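Local coordinates for protein yncA (Salmonella typhimurium, PDB 3DR6) that probably transfers an acetyl group from acetyl-CoA to an acceptor, as a putative acetyltransferase of the GNAT family, at residues C[45-49]-C[68-72]. Sequence-based numbering, arbitrary orientation.
Sequences WYEAR and YASFG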
ATOM      1  N   TRP C  45       2.780 -19.282   1.237  1.00 26.69           N
ATOM      2  CA  TRP C  45       2.943 -18.081   0.415  1.00 26.27           C
ATOM      3  C   TRP C  45       3.080 -18.405  -1.071  1.00 26.16           C
ATOM      4  O   TRP C  45       2.461 -17.741  -1.911  1.00 25.96           O
ATOM      5  CB  TRP C  45       4.154 -17.270   0.906  1.00 25.71           C
ATOM      6  CG  TRP C  45       4.622 -16.156  -0.021  1.00 26.24           C
ATOM      7  CD1 TRP C  45       4.138 -14.878  -0.080  1.00 26.64           C
ATOM      8  CD2 TRP C  45       5.684 -16.227  -0.986  1.00 25.74           C
ATOM      9  NE1 TRP C  45       4.823 -14.154  -1.028  1.00 26.54           N
ATOM     10  CE2 TRP C  45       5.780 -14.950  -1.595  1.00 26.05           C
ATOM     11  CE3 TRP C  45       6.564 -17.243  -1.396  1.00 25.67           C
ATOM     12  CZ2 TRP C  45       6.719 -14.662  -2.607  1.00 24.46           C
ATOM     13  CZ3 TRP C  45       7.508 -16.952  -2.404  1.00 25.52           C
ATOM     14  CH2 TRP C  45       7.571 -15.669  -2.991  1.00 25.58           C
ATOM     15  N   TYR C  46       3.889 -19.418  -1.383  1.00 26.33           N
ATOM     16  CA  TYR C  46       4.106 -19.878  -2.753  1.00 26.86           C
ATOM     17  C   TYR C  46       2.797 -20.346  -3.398  1.00 27.35           C
ATOM     18  O   TYR C  46       2.475 -19.950  -4.522  1.00 26.88           O
ATOM     19  CB  TYR C  46       5.157 -21.000  -2.789  1.00 27.08           C
ATOM     20  CG  TYR C  46       5.225 -21.740  -4.107  1.00 27.64           C
ATOM     21  CD1 TYR C  46       5.983 -21.247  -5.178  1.00 27.24           C
ATOM     22  CD2 TYR C  46       4.527 -22.936  -4.286  1.00 27.03           C
ATOM     23  CE1 TYR C  46       6.035 -21.925  -6.384  1.00 26.78           C
ATOM     24  CE2 TYR C  46       4.572 -23.616  -5.485  1.00 26.73           C
ATOM     25  CZ  TYR C  46       5.319 -23.107  -6.530  1.00 27.31           C
ATOM     26  OH  TYR C  46       5.360 -23.803  -7.715  1.00 27.99           O
ATOM     27  N   GLU C  47       2.052 -21.188  -2.677  1.00 27.76           N
ATOM     28  CA  GLU C  47       0.764 -21.688  -3.167  1.00 28.60           C
ATOM     29  C   GLU C  47      -0.234 -20.563  -3.417  1.00 28.21           C
ATOM     30  O   GLU C  47      -0.897 -20.529  -4.452  1.00 28.43           O
ATOM     31  CB  GLU C  47       0.186 -22.739  -2.211  1.00 28.62           C
ATOM     32  CG  GLU C  47       1.006 -24.045  -2.154  1.00 31.73           C
ATOM     33  CD  GLU C  47       1.007 -24.827  -3.475  1.00 35.35           C
ATOM     34  OE1 GLU C  47       0.042 -24.683  -4.265  1.00 37.63           O
ATOM     35  OE2 GLU C  47       1.970 -25.601  -3.711  1.00 36.99           O
ATOM     36  N   ALA C  48      -0.334 -19.640  -2.471  1.00 28.57           N
ATOM     37  CA  ALA C  48      -1.180 -18.477  -2.645  1.00 28.29           C
ATOM     38  C   ALA C  48      -0.840 -17.719  -3.935  1.00 28.28           C
ATOM     39  O   ALA C  48      -1.750 -17.329  -4.681  1.00 28.15           O
ATOM     40  CB  ALA C  48      -1.102 -17.576  -1.430  1.00 28.56           C
ATOM     41  N   ARG C  49       0.456 -17.528  -4.218  1.00 28.27           N
ATOM     42  CA  ARG C  49       0.871 -16.862  -5.468  1.00 28.39           C
ATOM     43  C   ARG C  49       0.425 -17.650  -6.687  1.00 28.56           C
ATOM     44  O   ARG C  49      -0.115 -17.072  -7.639  1.00 28.23           O
ATOM     45  CB  ARG C  49       2.386 -16.611  -5.520  1.00 28.26           C
ATOM     46  CG  ARG C  49       2.846 -15.494  -4.633  1.00 29.18           C
ATOM     47  CD  ARG C  49       2.361 -14.141  -5.141  1.00 30.10           C
ATOM     48  NE  ARG C  49       2.287 -13.128  -4.097  1.00 31.12           N
ATOM     49  CZ  ARG C  49       3.310 -12.351  -3.745  1.00 32.25           C
ATOM     50  NH1 ARG C  49       4.483 -12.498  -4.333  1.00 33.15           N
ATOM     51  NH2 ARG C  49       3.177 -11.444  -2.784  1.00 31.71           N
ATOM     52  N   TYR C  68      15.651 -15.070  -5.591  1.00 15.66           N
ATOM     53  CA  TYR C  68      14.290 -15.292  -6.027  1.00 16.64           C
ATOM     54  C   TYR C  68      13.556 -13.968  -6.227  1.00 16.48           C
ATOM     55  O   TYR C  68      13.979 -12.910  -5.714  1.00 16.55           O
ATOM     56  CB  TYR C  68      13.529 -16.220  -5.060  1.00 17.44           C
ATOM     57  CG  TYR C  68      12.983 -15.572  -3.792  1.00 18.52           C
ATOM     58  CD1 TYR C  68      13.766 -15.482  -2.631  1.00 18.40           C
ATOM     59  CD2 TYR C  68      11.671 -15.081  -3.742  1.00 20.68           C
ATOM     60  CE1 TYR C  68      13.269 -14.914  -1.473  1.00 20.33           C
ATOM     61  CE2 TYR C  68      11.162 -14.503  -2.576  1.00 20.84           C
ATOM     62  CZ  TYR C  68      11.964 -14.424  -1.452  1.00 20.90           C
ATOM     63  OH  TYR C  68      11.459 -13.861  -0.292  1.00 23.69           O
ATOM     64  N   ALA C  69      12.465 -14.036  -6.983  1.00 17.06           N
ATOM     65  CA  ALA C  69      11.671 -12.843  -7.303  1.00 16.58           C
ATOM     66  C   ALA C  69      10.200 -13.217  -7.430  1.00 16.90           C
ATOM     67  O   ALA C  69       9.853 -14.328  -7.864  1.00 17.21           O
ATOM     68  CB  ALA C  69      12.169 -12.194  -8.583  1.00 16.62           C
ATOM     69  N   SER C  70       9.340 -12.289  -7.038  1.00 16.02           N
ATOM     70  CA  SER C  70       7.892 -12.472  -7.211  1.00 16.27           C
ATOM     71  C   SER C  70       7.245 -11.095  -7.296  1.00 15.88           C
ATOM     72  O   SER C  70       7.918 -10.081  -7.087  1.00 15.98           O
ATOM     73  CB  SER C  70       7.308 -13.261  -6.024  1.00 16.56           C
ATOM     74  OG  SER C  70       5.971 -13.672  -6.304  1.00 18.08           O
ATOM     75  N   PHE C  71       5.958 -11.058  -7.622  1.00 16.03           N
ATOM     76  CA  PHE C  71       5.183  -9.851  -7.357  1.00 16.00           C
ATOM     77  C   PHE C  71       3.836 -10.214  -6.779  1.00 16.73           C
ATOM     78  O   PHE C  71       3.339 -11.360  -6.951  1.00 15.67           O
ATOM     79  CB  PHE C  71       5.074  -8.932  -8.590  1.00 15.41           C
ATOM     80  CG  PHE C  71       4.352  -9.535  -9.775  1.00 16.26           C
ATOM     81  CD1 PHE C  71       2.968  -9.748  -9.733  1.00 16.05           C
ATOM     82  CD2 PHE C  71       5.056  -9.832 -10.953  1.00 15.78           C
ATOM     83  CE1 PHE C  71       2.281 -10.279 -10.846  1.00 14.92           C
ATOM     84  CE2 PHE C  71       4.379 -10.363 -12.085  1.00 15.54           C
ATOM     85  CZ  PHE C  71       2.988 -10.589 -12.019  1.00 16.00           C
ATOM     86  N   GLY C  72       3.261  -9.239  -6.090  1.00 16.76           N
ATOM     87  CA  GLY C  72       1.892  -9.326  -5.606  1.00 18.47           C
ATOM     88  C   GLY C  72       1.145  -8.034  -5.833  1.00 18.46           C
ATOM     89  O   GLY C  72       1.701  -7.057  -6.344  1.00 17.95           O
TER
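Residues 45-49 form one turn of helix that lies across strand residues 68-72. The two short axes approach to 10.5 Å, and their N-to-C directions differ by 58°. The backbones are nearest where Arg49 CA lies 7.6 Å from Gly72 CA, so long side chains bridge the gap. Trp45 and Arg49 are one helical turn apart, joined by the helical backbone hydrogen bond from Arg49 N to Trp45 O (3.1 Å), and both point toward the strand. Arg49 makes the polar link: its NH1 donates a hydrogen bond to Ser70 OG at 2.7 Å. One face of the guanidinium lies against the backbone further along the strand, with Arg49 NH2 3.8 Å from Gly72 CA. Gly72 has no side chain, and a CB there would clash with Arg49 NH2. Trp45 supplies the apolar part. Its CZ2 rests 3.7 Å from Ser70 CB, and its CH2 lies 3.8 Å from Tyr68 CE2. The Trp45 and Tyr68 rings meet obliquely, with planes at 75°. Tyr68, Ser70 and the bare Gly72 thus form the strand surface under the helix, while Ala69 and Phe71 point away. The contact is buried helix-on-sheet packing in the GNAT fold, joining helix 39-52 to strand 64-73, which lies between strands 56-61 and 83-90. Ser70 OG is also hydrogen-bonded to Pro55 O, just before strand 56-61, whose Val56 packs on Trp45 and Arg49. Helix 14-27 covers Tyr68 through Ile17, Ile20 and Tyr21. On the other face of the sheet, helix 99-113 packs on Ala69 and Phe71.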